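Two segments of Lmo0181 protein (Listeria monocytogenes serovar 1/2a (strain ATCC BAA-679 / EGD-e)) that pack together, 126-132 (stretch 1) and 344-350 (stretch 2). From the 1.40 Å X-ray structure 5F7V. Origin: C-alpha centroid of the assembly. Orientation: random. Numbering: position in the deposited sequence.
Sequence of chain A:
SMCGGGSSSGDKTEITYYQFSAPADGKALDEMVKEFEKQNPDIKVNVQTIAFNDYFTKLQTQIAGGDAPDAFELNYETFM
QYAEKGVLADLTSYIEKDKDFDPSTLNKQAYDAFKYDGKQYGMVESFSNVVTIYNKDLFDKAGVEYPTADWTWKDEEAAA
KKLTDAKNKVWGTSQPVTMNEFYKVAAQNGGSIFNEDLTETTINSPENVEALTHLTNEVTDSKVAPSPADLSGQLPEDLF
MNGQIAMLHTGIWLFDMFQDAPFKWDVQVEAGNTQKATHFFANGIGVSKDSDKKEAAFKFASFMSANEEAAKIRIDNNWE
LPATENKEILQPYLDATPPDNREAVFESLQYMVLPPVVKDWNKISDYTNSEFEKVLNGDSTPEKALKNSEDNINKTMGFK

Stretch 1, residues 126-132: SFSNVVT
Stretch 2, residues 344-350: AVFESLQ

Asn-129 is the centre of this small contact, in which an extended segment lies against a helical one and 284 Å² is buried in all. Stretch 1 keeps β-type torsions throughout, from -162/164 at Ser-126 to -85/119 at Thr-132, so successive side chains alternate: Asn-129 and Val-131 point toward stretch 2, Ser-128 and Val-130 away. Stretch 2 is helical at Ala-344 to Glu-347 and retains helical torsions, near -60/-30, through Gln-350. The closest CA atoms across the interface, those of Val-131 and Val-345, are 7.1 Å apart.

Asn-129 has 73 Å² covered, the most of any residue here. With chi1 at 62° (p) and chi2 at 9°, its ND2 donates a hydrogen bond to Val-345 O (2.9 Å, N-H...O angle 153°). That carbonyl receives no backbone hydrogen bond from within its stretch, and a short amide side chain can reach it. The same ND2 lies 3.6 Å from Ser-348 CB and 3.9 Å from Leu-349 CD2, while OD1 packs 3.6 Å from Val-345 CG1 and is buried without a polar partner. Val-345 holds chi1 t.

Leu-349, chi1 m and chi2 t, starts sideways but brings its end nearer. Its CD1 sits at the edge of the Phe-127 ring, near the ring plane, 4.4 Å from CE2; Phe-127 adopts chi1 74° (p) and chi2 -88°. The leucine end thus lies against both the amide and the ring.

Val-131, chi1 m, presents a compact apolar surface, its CG1 4.2 Å from Ser-348 OG. Serine suits this place because its hydroxyl, at chi1 m, folds back to donate to Ala-344 O (2.8 Å), and also accepts from a water, 2.8 Å from Ser-348 OG, which donates to Val-130 O at 2.8 Å as well, bridging the stretches.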

# COMPACT_ATOMS: atom_id res chain seq x y z
N SER A 126 5.37 -8.96 3.83
CA SER A 126 5.64 -8.48 2.48
C SER A 126 5.89 -6.99 2.50
O SER A 126 5.59 -6.30 3.47
CB SER A 126 4.49 -8.79 1.53
OG SER A 126 3.33 -8.05 1.81
N PHE A 127 6.46 -6.46 1.42
CA PHE A 127 6.53 -5.02 1.23
C PHE A 127 6.23 -4.68 -0.22
O PHE A 127 6.27 -5.55 -1.11
CB PHE A 127 7.82 -4.42 1.80
CG PHE A 127 9.05 -4.70 0.98
CD1 PHE A 127 9.79 -5.86 1.20
CD2 PHE A 127 9.49 -3.82 -0.00
CE1 PHE A 127 10.92 -6.16 0.47
CE2 PHE A 127 10.62 -4.13 -0.74
CZ PHE A 127 11.32 -5.28 -0.49
N SER A 128 5.92 -3.41 -0.42
CA SER A 128 5.44 -2.99 -1.75
C SER A 128 5.56 -1.48 -1.94
O SER A 128 5.87 -0.74 -1.01
CB SER A 128 3.96 -3.39 -1.88
OG SER A 128 3.13 -2.69 -0.97
N ASN A 129 5.34 -1.06 -3.17
CA ASN A 129 5.32 0.37 -3.52
C ASN A 129 4.39 0.58 -4.68
O ASN A 129 3.69 -0.32 -5.13
CB ASN A 129 6.74 0.89 -3.69
CG ASN A 129 7.48 0.20 -4.81
OD1 ASN A 129 6.92 -0.57 -5.59
ND2 ASN A 129 8.78 0.46 -4.90
N VAL A 130 4.34 1.86 -5.06
CA VAL A 130 3.46 2.32 -6.12
C VAL A 130 4.30 2.81 -7.28
O VAL A 130 5.40 3.31 -7.11
CB VAL A 130 2.55 3.43 -5.57
CG1 VAL A 130 1.82 4.22 -6.67
CG2 VAL A 130 1.55 2.83 -4.56
N VAL A 131 3.80 2.57 -8.49
CA VAL A 131 4.46 2.96 -9.73
C VAL A 131 3.42 3.53 -10.66
O VAL A 131 2.21 3.42 -10.42
CB VAL A 131 5.16 1.77 -10.42
CG1 VAL A 131 6.36 1.34 -9.58
CG2 VAL A 131 4.24 0.59 -10.63
N THR A 132 3.91 4.18 -11.71
CA THR A 132 3.02 4.55 -12.82
C THR A 132 2.90 3.39 -13.75
O THR A 132 3.89 2.99 -14.37
CB THR A 132 3.56 5.78 -13.54
OG1 THR A 132 3.66 6.84 -12.59
CG2 THR A 132 2.66 6.17 -14.70
N ALA A 344 12.05 -0.68 -12.26
CA ALA A 344 11.43 0.52 -11.70
C ALA A 344 10.96 0.30 -10.27
O ALA A 344 10.96 1.24 -9.48
CB ALA A 344 10.25 0.99 -12.53
N VAL A 345 10.54 -0.92 -9.92
CA VAL A 345 10.08 -1.20 -8.57
C VAL A 345 11.22 -0.99 -7.58
O VAL A 345 11.03 -0.39 -6.52
CB VAL A 345 9.54 -2.66 -8.51
CG1 VAL A 345 9.16 -3.03 -7.09
CG2 VAL A 345 8.36 -2.89 -9.46
N PHE A 346 12.40 -1.50 -7.92
CA PHE A 346 13.55 -1.37 -7.03
C PHE A 346 14.17 0.02 -7.11
O PHE A 346 14.59 0.54 -6.08
CB PHE A 346 14.55 -2.50 -7.33
CG PHE A 346 13.92 -3.83 -7.13
CD1 PHE A 346 13.79 -4.36 -5.86
CD2 PHE A 346 13.38 -4.50 -8.21
CE1 PHE A 346 13.14 -5.58 -5.70
CE2 PHE A 346 12.72 -5.70 -8.05
CZ PHE A 346 12.63 -6.24 -6.80
N GLU A 347 14.21 0.62 -8.30
CA GLU A 347 14.73 2.00 -8.40
C GLU A 347 13.92 2.94 -7.51
O GLU A 347 14.49 3.86 -6.90
CB GLU A 347 14.63 2.48 -9.84
CG GLU A 347 15.62 1.81 -10.77
CD GLU A 347 15.24 1.92 -12.24
OE1 GLU A 347 14.17 2.49 -12.57
OE2 GLU A 347 16.06 1.44 -13.04
N SER A 348 12.61 2.70 -7.39
CA SER A 348 11.74 3.57 -6.60
C SER A 348 12.13 3.59 -5.13
O SER A 348 11.87 4.60 -4.48
CB SER A 348 10.29 3.14 -6.78
OG SER A 348 9.78 3.30 -8.09
N LEU A 349 12.76 2.54 -4.60
CA LEU A 349 13.09 2.48 -3.18
C LEU A 349 14.05 3.55 -2.75
O LEU A 349 14.04 3.93 -1.58
CB LEU A 349 13.60 1.11 -2.84
CG LEU A 349 12.63 -0.05 -3.05
CD1 LEU A 349 13.35 -1.37 -2.91
CD2 LEU A 349 11.47 0.04 -2.06
N GLN A 350 14.87 4.09 -3.65
CA GLN A 350 15.76 5.19 -3.30
C GLN A 350 15.01 6.41 -2.75
O GLN A 350 15.49 7.15 -1.90
CB GLN A 350 16.58 5.64 -4.52
CG GLN A 350 17.61 6.70 -4.16
CD GLN A 350 18.55 7.12 -5.30
OE1 GLN A 350 19.07 8.24 -5.35
NE2 GLN A 350 18.73 6.24 -6.24
O HOH W 1 7.44 4.79 -8.32